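Local coordinates for foldase protein PrsA (Bacillus subtilis, PDB 4WO7) that has peptidyl-prolyl cis-trans isomerase activity and helps secreted proteins fold outside the cell after their translocation across the membrane, at residues A[236-239]-A[240-244]; A[81-84]-A[85-88]; A[25-28]-A[29-32]. All coordinates share one frame; numbering follows the deposited sequence.

Interaction 1: A[236-239]-A[240-244]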
loop_
_atom_site.group_PDB
_atom_site.type_symbol
_atom_site.label_atom_id
_atom_site.label_comp_id
_atom_site.label_asym_id
_atom_site.label_seq_id
_atom_site.Cartn_x
_atom_site.Cartn_y
_atom_site.Cartn_z
ATOM N N GLU A 236 4.759 -8.333 17.407
ATOM C CA GLU A 236 5.553 -8.023 18.583
ATOM C C GLU A 236 5.343 -9.135 19.608
ATOM O O GLU A 236 6.288 -9.582 20.259
ATOM C CB GLU A 236 5.171 -6.649 19.147
ATOM C CG GLU A 236 6.033 -6.182 20.315
ATOM C CD GLU A 236 5.589 -4.842 20.878
ATOM O OE1 GLU A 236 4.826 -4.126 20.193
ATOM O OE2 GLU A 236 6.020 -4.494 21.999
ATOM N N ALA A 237 4.099 -9.585 19.745
ATOM C CA ALA A 237 3.786 -10.676 20.660
ATOM C C ALA A 237 4.328 -12.019 20.179
ATOM O O ALA A 237 4.909 -12.777 20.958
ATOM C CB ALA A 237 2.285 -10.779 20.863
ATOM N N VAL A 238 4.137 -12.308 18.894
ATOM C CA VAL A 238 4.563 -13.577 18.314
ATOM C C VAL A 238 6.080 -13.723 18.407
ATOM O O VAL A 238 6.592 -14.815 18.647
ATOM C CB VAL A 238 4.109 -13.699 16.841
ATOM C CG1 VAL A 238 4.720 -14.935 16.172
ATOM C CG2 VAL A 238 2.596 -13.789 16.772
ATOM N N GLN A 239 6.793 -12.615 18.230
ATOM C CA GLN A 239 8.251 -12.643 18.218
ATOM C C GLN A 239 8.823 -13.023 19.582
ATOM O O GLN A 239 9.928 -13.563 19.674
ATOM C CB GLN A 239 8.802 -11.285 17.772
ATOM C CG GLN A 239 10.232 -11.316 17.274
ATOM C CD GLN A 239 10.434 -12.257 16.104
ATOM O OE1 GLN A 239 9.477 -12.660 15.442
ATOM N NE2 GLN A 239 11.687 -12.613 15.842
ATOM N N LYS A 240 8.083 -12.731 20.646
ATOM C CA LYS A 240 8.488 -13.173 21.976
ATOM C C LYS A 240 8.484 -14.688 22.076
ATOM O O LYS A 240 9.336 -15.285 22.737
ATOM C CB LYS A 240 7.568 -12.611 23.046
ATOM C CG LYS A 240 7.730 -11.150 23.313
ATOM C CD LYS A 240 6.867 -10.791 24.491
ATOM C CE LYS A 240 6.981 -9.345 24.880
ATOM N NZ LYS A 240 6.103 -9.116 26.049
ATOM N N VAL A 241 7.508 -15.303 21.422
ATOM C CA VAL A 241 7.380 -16.748 21.448
ATOM C C VAL A 241 8.519 -17.339 20.638
ATOM O O VAL A 241 9.084 -18.368 21.007
ATOM C CB VAL A 241 6.029 -17.222 20.868
ATOM C CG1 VAL A 241 5.914 -18.732 20.961
ATOM C CG2 VAL A 241 4.869 -16.574 21.600
HETATM N N MSE A 242 8.864 -16.668 19.542
HETATM C CA MSE A 242 9.873 -17.169 18.621
HETATM C C MSE A 242 11.277 -17.147 19.229
HETATM O O MSE A 242 12.085 -18.031 18.946
HETATM C CB MSE A 242 9.850 -16.360 17.321
HETATM C CG MSE A 242 8.572 -16.520 16.494
HETATM SE SE MSE A 242 8.097 -18.382 16.128
HETATM C CE MSE A 242 9.871 -19.011 15.643
ATOM N N LYS A 243 11.575 -16.151 20.060
ATOM C CA LYS A 243 12.869 -16.122 20.748
ATOM C C LYS A 243 12.994 -17.265 21.748
ATOM O O LYS A 243 14.062 -17.867 21.872
ATOM C CB LYS A 243 13.112 -14.792 21.465
ATOM C CG LYS A 243 13.576 -13.658 20.568
ATOM C CD LYS A 243 13.877 -12.422 21.394
ATOM C CE LYS A 243 14.511 -11.329 20.559
ATOM N NZ LYS A 243 14.829 -10.146 21.402
ATOM N N LYS A 244 11.911 -17.562 22.461
ATOM C CA LYS A 244 11.940 -18.610 23.476
ATOM C C LYS A 244 12.100 -19.982 22.828
ATOM O O LYS A 244 12.363 -20.971 23.512
ATOM C CB LYS A 244 10.664 -18.594 24.320
ATOM C CG LYS A 244 10.552 -17.427 25.287
ATOM C CD LYS A 244 9.448 -17.670 26.319
ATOM C CE LYS A 244 8.250 -16.730 26.170
ATOM N NZ LYS A 244 7.101 -17.300 25.412
#

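Interaction 2: A[81-84]-A[85-88]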
loop_
_atom_site.group_PDB
_atom_site.type_symbol
_atom_site.label_atom_id
_atom_site.label_comp_id
_atom_site.label_asym_id
_atom_site.label_seq_id
_atom_site.Cartn_x
_atom_site.Cartn_y
_atom_site.Cartn_z
ATOM N N LYS A 81 -8.795 -24.734 -1.735
ATOM C CA LYS A 81 -9.552 -24.687 -0.494
ATOM C C LYS A 81 -8.620 -24.871 0.705
ATOM O O LYS A 81 -8.766 -24.198 1.724
ATOM C CB LYS A 81 -10.637 -25.764 -0.517
ATOM C CG LYS A 81 -11.805 -25.524 0.419
ATOM C CD LYS A 81 -12.817 -26.657 0.313
ATOM C CE LYS A 81 -14.093 -26.345 1.079
ATOM N NZ LYS A 81 -15.064 -27.474 1.042
ATOM N N ASP A 82 -7.658 -25.782 0.572
ATOM C CA ASP A 82 -6.748 -26.103 1.674
ATOM C C ASP A 82 -5.799 -24.960 2.010
ATOM O O ASP A 82 -5.518 -24.707 3.179
ATOM C CB ASP A 82 -5.923 -27.357 1.369
ATOM C CG ASP A 82 -6.770 -28.617 1.310
ATOM O OD1 ASP A 82 -7.666 -28.779 2.166
ATOM O OD2 ASP A 82 -6.489 -29.480 0.451
ATOM N N TYR A 83 -5.300 -24.273 0.987
ATOM C CA TYR A 83 -4.362 -23.181 1.207
ATOM C C TYR A 83 -5.012 -22.043 1.987
ATOM O O TYR A 83 -4.376 -21.443 2.848
ATOM C CB TYR A 83 -3.814 -22.660 -0.120
ATOM C CG TYR A 83 -2.794 -21.562 0.059
ATOM C CD1 TYR A 83 -1.523 -21.835 0.536
ATOM C CD2 TYR A 83 -3.111 -20.246 -0.233
ATOM C CE1 TYR A 83 -0.595 -20.832 0.705
ATOM C CE2 TYR A 83 -2.191 -19.240 -0.070
ATOM C CZ TYR A 83 -0.933 -19.536 0.401
ATOM O OH TYR A 83 -0.005 -18.531 0.569
ATOM N N LEU A 84 -6.275 -21.752 1.697
ATOM C CA LEU A 84 -7.006 -20.724 2.439
ATOM C C LEU A 84 -7.162 -21.110 3.905
ATOM O O LEU A 84 -6.972 -20.277 4.794
ATOM C CB LEU A 84 -8.369 -20.459 1.795
ATOM C CG LEU A 84 -8.366 -19.581 0.535
ATOM C CD1 LEU A 84 -7.087 -19.702 -0.301
ATOM C CD2 LEU A 84 -9.595 -19.866 -0.312
ATOM N N LYS A 85 -7.496 -22.370 4.154
ATOM C CA LYS A 85 -7.621 -22.871 5.514
ATOM C C LYS A 85 -6.314 -22.656 6.263
ATOM O O LYS A 85 -6.308 -22.246 7.422
ATOM C CB LYS A 85 -7.942 -24.360 5.507
ATOM C CG LYS A 85 -9.298 -24.720 4.967
ATOM C CD LYS A 85 -9.475 -26.222 5.018
ATOM C CE LYS A 85 -10.439 -26.701 3.953
ATOM N NZ LYS A 85 -10.385 -28.179 3.789
ATOM N N GLU A 86 -5.209 -22.925 5.574
ATOM C CA GLU A 86 -3.873 -22.770 6.138
ATOM C C GLU A 86 -3.613 -21.335 6.576
ATOM O O GLU A 86 -3.048 -21.098 7.642
ATOM C CB GLU A 86 -2.814 -23.209 5.125
ATOM C CG GLU A 86 -2.679 -24.714 4.953
ATOM C CD GLU A 86 -1.614 -25.074 3.934
ATOM O OE1 GLU A 86 -1.425 -26.278 3.664
ATOM O OE2 GLU A 86 -0.965 -24.148 3.404
ATOM N N GLN A 87 -4.030 -20.383 5.746
ATOM C CA GLN A 87 -3.832 -18.968 6.033
ATOM C C GLN A 87 -4.675 -18.534 7.219
ATOM O O GLN A 87 -4.240 -17.742 8.058
ATOM C CB GLN A 87 -4.217 -18.122 4.818
ATOM C CG GLN A 87 -3.376 -18.367 3.586
ATOM C CD GLN A 87 -1.901 -18.435 3.889
ATOM O OE1 GLN A 87 -1.326 -17.495 4.439
ATOM N NE2 GLN A 87 -1.277 -19.554 3.544
ATOM N N VAL A 88 -5.885 -19.071 7.281
ATOM C CA VAL A 88 -6.789 -18.798 8.383
ATOM C C VAL A 88 -6.235 -19.410 9.661
ATOM O O VAL A 88 -6.301 -18.796 10.726
ATOM C CB VAL A 88 -8.205 -19.333 8.088
ATOM C CG1 VAL A 88 -9.053 -19.392 9.360
ATOM C CG2 VAL A 88 -8.878 -18.471 7.023
#

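Interaction 3: A[25-28]-A[29-32]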
loop_
_atom_site.group_PDB
_atom_site.type_symbol
_atom_site.label_atom_id
_atom_site.label_comp_id
_atom_site.label_asym_id
_atom_site.label_seq_id
_atom_site.Cartn_x
_atom_site.Cartn_y
_atom_site.Cartn_z
ATOM N N TYR A 25 13.390 -20.146 -7.992
ATOM C CA TYR A 25 13.709 -20.281 -6.578
ATOM C C TYR A 25 14.657 -19.183 -6.091
ATOM O O TYR A 25 14.411 -18.566 -5.055
ATOM C CB TYR A 25 14.327 -21.648 -6.292
ATOM C CG TYR A 25 14.722 -21.826 -4.842
ATOM C CD1 TYR A 25 13.756 -22.045 -3.867
ATOM C CD2 TYR A 25 16.053 -21.781 -4.445
ATOM C CE1 TYR A 25 14.104 -22.209 -2.542
ATOM C CE2 TYR A 25 16.407 -21.947 -3.118
ATOM C CZ TYR A 25 15.429 -22.161 -2.171
ATOM O OH TYR A 25 15.770 -22.325 -0.847
ATOM N N THR A 26 15.731 -18.932 -6.840
ATOM C CA THR A 26 16.730 -17.926 -6.451
ATOM C C THR A 26 16.138 -16.524 -6.318
ATOM O O THR A 26 16.370 -15.834 -5.323
ATOM C CB THR A 26 17.902 -17.863 -7.466
ATOM O OG1 THR A 26 18.681 -19.062 -7.385
ATOM C CG2 THR A 26 18.819 -16.650 -7.201
ATOM N N ASN A 27 15.360 -16.112 -7.311
ATOM C CA ASN A 27 14.809 -14.760 -7.332
ATOM C C ASN A 27 13.666 -14.596 -6.355
ATOM O O ASN A 27 13.453 -13.510 -5.821
ATOM C CB ASN A 27 14.342 -14.399 -8.740
ATOM C CG ASN A 27 15.493 -14.099 -9.667
ATOM O OD1 ASN A 27 15.952 -12.960 -9.754
ATOM N ND2 ASN A 27 15.988 -15.127 -10.349
HETATM N N MSE A 28 12.932 -15.674 -6.119
HETATM C CA MSE A 28 11.871 -15.658 -5.123
HETATM C C MSE A 28 12.453 -15.426 -3.743
HETATM O O MSE A 28 11.853 -14.760 -2.900
HETATM C CB MSE A 28 11.095 -16.971 -5.150
HETATM C CG MSE A 28 10.142 -17.047 -6.309
HETATM SE SE MSE A 28 8.873 -18.524 -6.199
HETATM C CE MSE A 28 7.531 -17.318 -5.648
ATOM N N LYS A 29 13.643 -15.973 -3.528
ATOM C CA LYS A 29 14.247 -15.971 -2.207
ATOM C C LYS A 29 14.737 -14.574 -1.827
ATOM O O LYS A 29 14.678 -14.184 -0.660
ATOM C CB LYS A 29 15.402 -16.963 -2.150
ATOM C CG LYS A 29 15.789 -17.328 -0.735
ATOM C CD LYS A 29 16.691 -18.539 -0.706
ATOM C CE LYS A 29 18.107 -18.126 -0.362
ATOM N NZ LYS A 29 19.074 -19.240 -0.515
ATOM N N LYS A 30 15.232 -13.834 -2.816
ATOM C CA LYS A 30 15.767 -12.497 -2.582
ATOM C C LYS A 30 14.588 -11.588 -2.264
ATOM O O LYS A 30 14.696 -10.627 -1.501
ATOM C CB LYS A 30 16.509 -11.968 -3.808
ATOM C CG LYS A 30 17.774 -12.717 -4.183
ATOM C CD LYS A 30 18.161 -12.394 -5.610
ATOM C CE LYS A 30 19.346 -13.202 -6.084
ATOM N NZ LYS A 30 19.459 -13.113 -7.568
ATOM N N THR A 31 13.454 -11.929 -2.869
ATOM C CA THR A 31 12.230 -11.144 -2.789
ATOM C C THR A 31 11.336 -11.495 -1.615
ATOM O O THR A 31 10.974 -10.620 -0.831
ATOM C CB THR A 31 11.389 -11.332 -4.081
ATOM O OG1 THR A 31 12.131 -10.855 -5.210
ATOM C CG2 THR A 31 10.077 -10.568 -4.011
ATOM N N ALA A 32 10.993 -12.771 -1.493
ATOM C CA ALA A 32 9.946 -13.201 -0.575
ATOM C C ALA A 32 10.445 -14.223 0.437
ATOM O O ALA A 32 9.683 -14.673 1.290
ATOM C CB ALA A 32 8.782 -13.762 -1.363
#

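Interaction 1: A[236-239]-A[240-244]
V238 and the selenomethionine M242 stand next to each other one helical turn apart, with CG1 of V238 4.2 Å from CG of M242. A second neighbour reaches the same methylene: OE1 of Q239 is 4.1 Å from CG of M242, its side chain crossing that of M242 at about a right angle. Q239 gets there by a bend at chi2 (58°), which brings OE1 forward, toward M242. M242 CG, turned beside its own backbone N (chi1 -66°), lies 3.4 Å from O of V238. On another side of the turn, K240 lays the root of its side chain against the preceding carbonyls, CB 3.4 Å from O of A237, and then runs out fully extended. Its NZ is 6.1 Å from OE2 of E236, too far for a salt bridge, though the opposite charges may attract weakly.

The backbone is helical, in the C-terminal half of helix 231-244, with i to i+4 bonds at M242 and K243 and weak i to i+3 bonds at K240 and V241. N of M242 bonds O of V238 at 3.1 Å, and N of K243 bonds O of Q239 at the same length; the weaker pair runs from N of K240 to O of A237 and from N of V241 to O of V238.

Further out, the buried side faces helices 21-49 and 81-101. M242 packs on V41, Q42 and V45 of the first, while V238 touches Q42 as well as T94 and A97 of the second. A237 and V241 both meet N101, I247 adds to the surroundings of M242, and Q239, partly exposed, touches S261.

Interaction 2: A[81-84]-A[85-88]
Q87 reaches back over one turn of helix 81-101 to lay its amide over a face of the Y83 ring. Its CB starts 3.5 Å from O of L84. CG, placed beside the backbone N by chi1 of -63°, passes close to O of Y83 and makes a CH-pi contact, 4.3 Å from the ring centroid. A bend at chi2 (-45°) carries CD past CZ and OH of Y83. At the tip NE2 stands 3.1 Å above the ring plane, displaced toward the rim, with the amide and ring planes 32° apart; OE1 is hydrogen-bonded to NE2 of Q39 on helix 21-49. E86 comes to the same ring obliquely, OE2 3.7 Å from CD1 of Y83. The tyrosine also packs on K30 of the second subunit, so the turn borders the dimer interface.

Around the helix, D82 and K85 run side by side and form an i to i+3 salt bridge, NZ of K85 3.2 Å from OD1 of D82. K85 also crosses K81, its CE 4.0 Å from CG of K81, and the two NZ atoms are 5.5 Å apart. The carboxylate of D82 probably offsets the charge of K85, and its position in the first turn of the helix should suit a negative charge.

Interaction 3: A[25-28]-A[29-32]
K29 crosses Y25 obliquely in the N-terminal part of the long alpha-helix 21-49, which packs here against the second subunit of the dimer. CD of K29 approaches the end of the tyrosine, 3.9 Å from OH of Y25. The lysine chain is extended as far as CD and then turns at chi3 (107°), carrying NZ to salt bridges with D251 and D253. Its backbone N is shared weakly between O of Y25 and O of T26.

K30 stands next to T26: CG of K30 lies 3.6 Å from O of T26, and NZ is 3.6 Å from the methyl CG2 of T26. OG1 of T26 bonds O of G22. N27 lies beside K30 as well, but its amide ND2 is bonded to O of E23, and its side chain touches L40 of the second subunit.

At T31 the hydroxyl folds back along the helix, beside the backbone N at chi1 -62°. OG1 gives a hydrogen bond to O of N27 at 3.0 Å, so this carbonyl accepts both OG1 and, weakly, N of T31. A32 closes the turn: its N bonds O of M28 almost straight, with an N-H...O angle of 165°.

From the N terminus the chain passes interaction 3 early in helix 21-49, interaction 2 at the start of helix 81-101 and interaction 1 late in helix 231-244. Each lies within about two turns of one helix and closes no longer loop; they follow in series, and none nests within or crosses another. Their centres are 23 to 25 Å apart and they do not touch within the chain. Helix 21-49 links all three: beyond 25-32 it offers Q39 to interaction 2 and V41, Q42 and V45 to interaction 1, joining the N-terminal helices to the C-terminal helix 231-244. In the dimer, interactions 2 and 3 meet through Y83 and K30 of opposite subunits.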